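Local atomic coordinates of glycosyl hydrolase (Streptomyces cattleya, PDB entry 7LR7), a protein that probably hydrolyses glycosidic bonds in the breakdown of N-glycans, as a family GH5 glycoside hydrolase that binds N-acetylglucosamine. Residues 55-60 with 95-100; 138-143 with 186-191. All coordinates share one frame; numbering follows the deposited sequence.

Overall arrangement
Both contacts join parts of one (beta/alpha)8 barrel, the fold of family GH5. Interaction 1 is buried and ties the loops that follow strands 52-55 and 90-94, where the barrel carries its sugar-binding site; its H99 takes hold of the bound N-acetylglucosamine, and the L100 side chain lies about 8 Å from that of E153, a second residue of that site. Interaction 2 joins the ends of the outer helices 122-139 and 170-187, just ahead of strands 145-152 and 194-196, away from the annotated sites. The two centres are 19 Å apart and the nearest atoms about 7 Å, without touching. Strand 145-152 spans both: F145 meets interaction 2, V150 and N152 interaction 1.

Interaction 1 of 2, residues 55-60 with 95-100; sequences VFPLWP and GLQGHL. With NAG (2-acetamido-2-deoxy-beta-D-glucopyranose), chain B.
The amide nitrogen of Q97 is gripped by two backbone carbonyls: Q97 NE2 donates to P57 O at 3.1 Å, in the carbonyl plane and on a lone pair, and also to D94 O. This pairing links the loops after neighbouring strands of the (beta/alpha)8 barrel, at the sugar-binding end. A glutamine suits the place because OE1 is used too, by N152 N, so the whole buried amide is satisfied. Its plane stands 86° to the F56 ring, whose edge meets Q97 CD. The Q97 backbone returns the grip: Q97 O, the carbonyl of the cis peptide Q97-G98, accepts from W59 N at 2.9 Å, at the start of helix 59-62. W59, its CG trans to the backbone N (chi1 -178°), lays its indole alongside L96, whose CD2 sits over the six-membered ring, 3.5 Å from the centroid, as a CH-pi contact. A serine in place of W59 would probably leave L96 CD2 without this aromatic face and Q63 without its indole N-H partner. L100 bridges L58 and F56, its CD1 3.6 Å from L58 CD2 and its CD2 over the F56 ring. Beside it, H99 NE2 and O3 of N-acetylglucosamine share a hydrogen bond of 2.7 Å, in the imidazole plane.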
loop_
_atom_site.group_PDB
_atom_site.type_symbol
_atom_site.label_atom_id
_atom_site.label_comp_id
_atom_site.label_asym_id
_atom_site.label_seq_id
_atom_site.Cartn_x
_atom_site.Cartn_y
_atom_site.Cartn_z
ATOM N N VAL A 55 18.811 -6.071 6.583
ATOM C CA VAL A 55 17.607 -6.776 6.150
ATOM C C VAL A 55 16.404 -5.850 6.274
ATOM O O VAL A 55 16.392 -4.920 7.093
ATOM C CB VAL A 55 17.377 -8.085 6.953
ATOM C CG1 VAL A 55 18.694 -8.884 7.109
ATOM C CG2 VAL A 55 16.809 -7.786 8.302
ATOM N N PHE A 56 15.376 -6.120 5.468
ATOM C CA PHE A 56 14.282 -5.169 5.250
ATOM C C PHE A 56 12.911 -5.825 5.401
ATOM O O PHE A 56 12.443 -6.531 4.491
ATOM C CB PHE A 56 14.398 -4.529 3.871
ATOM C CG PHE A 56 15.715 -3.842 3.622
ATOM C CD1 PHE A 56 15.889 -2.509 3.950
ATOM C CD2 PHE A 56 16.780 -4.540 3.069
ATOM C CE1 PHE A 56 17.115 -1.869 3.711
ATOM C CE2 PHE A 56 17.991 -3.916 2.839
ATOM C CZ PHE A 56 18.159 -2.581 3.163
ATOM N N PRO A 57 12.242 -5.625 6.526
ATOM C CA PRO A 57 10.796 -5.856 6.570
ATOM C C PRO A 57 10.080 -4.902 5.619
ATOM O O PRO A 57 10.586 -3.835 5.259
ATOM C CB PRO A 57 10.423 -5.549 8.030
ATOM C CG PRO A 57 11.699 -5.530 8.787
ATOM C CD PRO A 57 12.806 -5.218 7.823
ATOM N N LEU A 58 8.877 -5.290 5.219
ATOM C CA LEU A 58 7.973 -4.380 4.532
ATOM C C LEU A 58 6.992 -3.860 5.576
ATOM O O LEU A 58 6.160 -4.617 6.086
ATOM C CB LEU A 58 7.267 -5.072 3.372
ATOM C CG LEU A 58 8.147 -5.320 2.135
ATOM C CD1 LEU A 58 7.297 -5.741 0.924
ATOM C CD2 LEU A 58 8.980 -4.084 1.798
ATOM N N TRP A 59 7.108 -2.573 5.894
ATOM C CA TRP A 59 6.286 -1.948 6.932
ATOM C C TRP A 59 4.798 -2.269 6.835
ATOM O O TRP A 59 4.237 -2.759 7.833
ATOM C CB TRP A 59 6.550 -0.437 6.917
ATOM C CG TRP A 59 5.802 0.355 7.980
ATOM C CD1 TRP A 59 5.331 -0.104 9.195
ATOM C CD2 TRP A 59 5.444 1.731 7.906
ATOM N NE1 TRP A 59 4.706 0.918 9.869
ATOM C CE2 TRP A 59 4.765 2.054 9.102
ATOM C CE3 TRP A 59 5.641 2.732 6.945
ATOM C CZ2 TRP A 59 4.285 3.339 9.361
ATOM C CZ3 TRP A 59 5.159 3.999 7.198
ATOM C CH2 TRP A 59 4.486 4.296 8.400
ATOM N N PRO A 60 4.106 -2.073 5.704
ATOM C CA PRO A 60 2.657 -2.372 5.700
ATOM C C PRO A 60 2.327 -3.864 5.779
ATOM O O PRO A 60 1.214 -4.211 6.192
ATOM C CB PRO A 60 2.149 -1.732 4.394
ATOM C CG PRO A 60 3.319 -1.437 3.582
ATOM C CD PRO A 60 4.561 -1.488 4.426
ATOM N N GLY A 95 13.656 -0.522 9.735
ATOM C CA GLY A 95 12.258 -0.581 10.125
ATOM C C GLY A 95 11.253 -0.110 9.087
ATOM O O GLY A 95 10.489 -0.909 8.538
ATOM N N LEU A 96 11.267 1.185 8.794
ATOM C CA LEU A 96 10.199 1.839 8.036
ATOM C C LEU A 96 10.498 1.841 6.538
ATOM O O LEU A 96 11.021 2.817 5.986
ATOM C CB LEU A 96 10.004 3.259 8.557
ATOM C CG LEU A 96 9.441 3.361 9.986
ATOM C CD1 LEU A 96 9.579 4.770 10.557
ATOM C CD2 LEU A 96 7.976 2.916 10.005
ATOM N N GLN A 97 10.123 0.748 5.860
ATOM C CA GLN A 97 10.071 0.689 4.393
ATOM C C GLN A 97 8.602 0.556 4.003
ATOM O O GLN A 97 8.037 -0.536 4.080
ATOM C CB GLN A 97 10.894 -0.477 3.847
ATOM C CG GLN A 97 12.400 -0.286 3.993
ATOM C CD GLN A 97 12.854 -0.461 5.438
ATOM O OE1 GLN A 97 13.414 0.457 6.049
ATOM N NE2 GLN A 97 12.609 -1.644 5.989
ATOM N N GLY A 98 7.993 1.651 3.550
ATOM C CA GLY A 98 8.724 2.846 3.161
ATOM C C GLY A 98 9.303 2.685 1.759
ATOM O O GLY A 98 8.701 2.044 0.893
ATOM N N HIS A 99 10.493 3.224 1.522
ATOM C CA HIS A 99 11.033 3.253 0.171
ATOM C C HIS A 99 12.050 2.143 -0.051
ATOM O O HIS A 99 13.003 1.998 0.733
ATOM C CB HIS A 99 11.687 4.594 -0.142
ATOM C CG HIS A 99 12.049 4.733 -1.585
ATOM N ND1 HIS A 99 11.130 5.081 -2.549
ATOM C CD2 HIS A 99 13.216 4.512 -2.241
ATOM C CE1 HIS A 99 11.718 5.098 -3.734
ATOM N NE2 HIS A 99 12.982 4.751 -3.576
ATOM N N LEU A 100 11.884 1.416 -1.165
ATOM C CA LEU A 100 12.855 0.410 -1.601
ATOM C C LEU A 100 12.889 0.378 -3.124
ATOM O O LEU A 100 11.912 -0.030 -3.754
ATOM C CB LEU A 100 12.506 -0.970 -1.048
ATOM C CG LEU A 100 12.807 -1.284 0.425
ATOM C CD1 LEU A 100 12.107 -2.577 0.871
ATOM C CD2 LEU A 100 14.293 -1.377 0.690
HETATM C C1 NAG B . 17.470 7.794 -5.257
HETATM C C2 NAG B . 16.342 6.808 -5.593
HETATM C C3 NAG B . 16.187 5.742 -4.497
HETATM C C4 NAG B . 17.533 5.151 -4.095
HETATM C C5 NAG B . 18.516 6.273 -3.802
HETATM C C6 NAG B . 19.901 5.794 -3.452
HETATM C C7 NAG B . 14.232 7.280 -6.762
HETATM C C8 NAG B . 13.033 8.155 -6.819
HETATM N N2 NAG B . 15.097 7.537 -5.779
HETATM O O1 NAG B . 17.685 8.635 -6.344
HETATM O O3 NAG B . 15.336 4.703 -4.977
HETATM O O4 NAG B . 17.394 4.332 -2.937
HETATM O O5 NAG B . 18.648 7.089 -4.970
HETATM O O6 NAG B . 20.752 6.894 -3.162
HETATM O O7 NAG B . 14.423 6.385 -7.578
#

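Interaction 2 of 2, residues 138-143 with 186-191; sequences ALADRP and RGAPGR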
loop_
_atom_site.group_PDB
_atom_site.type_symbol
_atom_site.label_atom_id
_atom_site.label_comp_id
_atom_site.label_asym_id
_atom_site.label_seq_id
_atom_site.Cartn_x
_atom_site.Cartn_y
_atom_site.Cartn_z
ATOM N N ALA A 138 11.696 -7.728 20.093
ATOM C CA ALA A 138 11.640 -9.121 19.669
ATOM C C ALA A 138 13.020 -9.694 19.398
ATOM O O ALA A 138 13.245 -10.891 19.599
ATOM C CB ALA A 138 10.792 -9.227 18.410
ATOM N N LEU A 139 13.943 -8.867 18.923
ATOM C CA LEU A 139 15.288 -9.309 18.587
ATOM C C LEU A 139 16.294 -9.061 19.706
ATOM O O LEU A 139 17.470 -9.413 19.559
ATOM C CB LEU A 139 15.745 -8.611 17.312
ATOM C CG LEU A 139 14.797 -8.897 16.136
ATOM C CD1 LEU A 139 15.206 -8.121 14.907
ATOM C CD2 LEU A 139 14.788 -10.389 15.851
ATOM N N ALA A 140 15.852 -8.493 20.832
ATOM C CA ALA A 140 16.784 -8.060 21.867
ATOM C C ALA A 140 17.528 -9.232 22.487
ATOM O O ALA A 140 18.657 -9.065 22.953
ATOM C CB ALA A 140 16.042 -7.264 22.947
ATOM N N ASP A 141 16.925 -10.416 22.508
ATOM C CA ASP A 141 17.573 -11.608 23.033
ATOM C C ASP A 141 18.382 -12.363 21.979
ATOM O O ASP A 141 18.860 -13.469 22.256
ATOM C CB ASP A 141 16.532 -12.533 23.669
ATOM C CG ASP A 141 15.560 -13.122 22.655
ATOM O OD1 ASP A 141 15.271 -12.481 21.614
ATOM O OD2 ASP A 141 15.069 -14.239 22.921
ATOM N N ARG A 142 18.565 -11.788 20.789
ATOM C CA ARG A 142 19.425 -12.391 19.781
ATOM C C ARG A 142 20.827 -11.821 19.923
ATOM O O ARG A 142 21.022 -10.613 19.693
ATOM C CB ARG A 142 18.894 -12.136 18.382
ATOM C CG ARG A 142 18.023 -13.264 17.861
ATOM C CD ARG A 142 16.712 -13.384 18.630
ATOM N NE ARG A 142 16.070 -14.671 18.378
ATOM C CZ ARG A 142 14.909 -15.049 18.897
ATOM N NH1 ARG A 142 14.236 -14.240 19.718
ATOM N NH2 ARG A 142 14.417 -16.242 18.591
ATOM N N PRO A 143 21.822 -12.627 20.287
ATOM C CA PRO A 143 23.182 -12.091 20.431
ATOM C C PRO A 143 23.769 -11.546 19.139
ATOM O O PRO A 143 24.751 -10.799 19.200
ATOM C CB PRO A 143 23.978 -13.297 20.949
ATOM C CG PRO A 143 23.190 -14.498 20.518
ATOM C CD PRO A 143 21.749 -14.071 20.570
ATOM N N ARG A 186 14.371 1.791 23.432
ATOM C CA ARG A 186 13.504 1.241 24.465
ATOM C C ARG A 186 13.299 -0.260 24.268
ATOM O O ARG A 186 13.312 -1.025 25.237
ATOM C CB ARG A 186 12.183 2.006 24.457
ATOM C CG ARG A 186 11.271 1.664 25.600
ATOM C CD ARG A 186 11.781 2.222 26.933
ATOM N NE ARG A 186 10.673 2.417 27.853
ATOM C CZ ARG A 186 10.588 1.875 29.063
ATOM N NH1 ARG A 186 11.570 1.119 29.544
ATOM N NH2 ARG A 186 9.519 2.111 29.804
ATOM N N GLY A 187 13.143 -0.705 23.011
ATOM C CA GLY A 187 12.995 -2.131 22.749
ATOM C C GLY A 187 14.274 -2.938 22.922
ATOM O O GLY A 187 14.226 -4.093 23.356
ATOM N N ALA A 188 15.427 -2.354 22.599
ATOM C CA ALA A 188 16.718 -3.036 22.711
ATOM C C ALA A 188 17.777 -2.065 23.234
ATOM O O ALA A 188 18.556 -1.491 22.462
ATOM C CB ALA A 188 17.130 -3.634 21.359
ATOM N N PRO A 189 17.853 -1.871 24.555
ATOM C CA PRO A 189 18.836 -0.921 25.098
ATOM C C PRO A 189 20.258 -1.297 24.712
ATOM O O PRO A 189 20.619 -2.476 24.659
ATOM C CB PRO A 189 18.634 -1.007 26.624
ATOM C CG PRO A 189 17.269 -1.598 26.813
ATOM C CD PRO A 189 17.013 -2.483 25.596
ATOM N N GLY A 190 21.078 -0.278 24.474
ATOM C CA GLY A 190 22.491 -0.500 24.261
ATOM C C GLY A 190 22.866 -1.025 22.896
ATOM O O GLY A 190 24.057 -1.212 22.630
ATOM N N ARG A 191 21.901 -1.239 22.015
ATOM C CA ARG A 191 22.177 -1.748 20.689
ATOM C C ARG A 191 22.561 -0.597 19.753
ATOM O O ARG A 191 22.471 0.582 20.103
ATOM C CB ARG A 191 20.953 -2.502 20.179
ATOM C CG ARG A 191 21.159 -3.970 19.954
ATOM C CD ARG A 191 21.699 -4.699 21.150
ATOM N NE ARG A 191 21.961 -6.074 20.743
ATOM C CZ ARG A 191 21.307 -7.136 21.199
ATOM N NH1 ARG A 191 20.348 -6.996 22.116
ATOM N NH2 ARG A 191 21.621 -8.341 20.741
#
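R191 reaches across to the turn at residues 139-142 with its guanidinium edge-on to the backbone, so that a terminal nitrogen rather than a flat face meets a carbonyl. R191 NH1 donates to A140 O at 2.8 Å, nearly straight at 168°, with the oxygen close to the guanidinium plane. The bend at chi2 (54°) turns the arginine chain toward that carbonyl, and R191 NH2 comes 2.6 Å from R142 O. Both oxygens belong to a peptide chain leaving helix 122-139 through a type I beta turn, L139 to R142, closed by R142 N to L139 O. Across the contact, helix 170-187 gives way to a type II turn, A188 to R191, where G190 suits the positive phi. Between the two helix ends small residues let the backbones come close: A140 CB lies 4.1 Å from A188 CB and 3.7 Å from G187 O. R142 NH1 forms a salt bridge with D141 OD1 at 2.8 Å, and R142 NE one with D82 of helix 71-86. The contact thus joins two outer helix-to-strand connections of the barrel. Since R191 donates to a neutral carbonyl, A140 O, its positive charge is probably eased by a peptide dipole, whereas that of R142 is likely to be balanced by the carboxylates of D141 and D82.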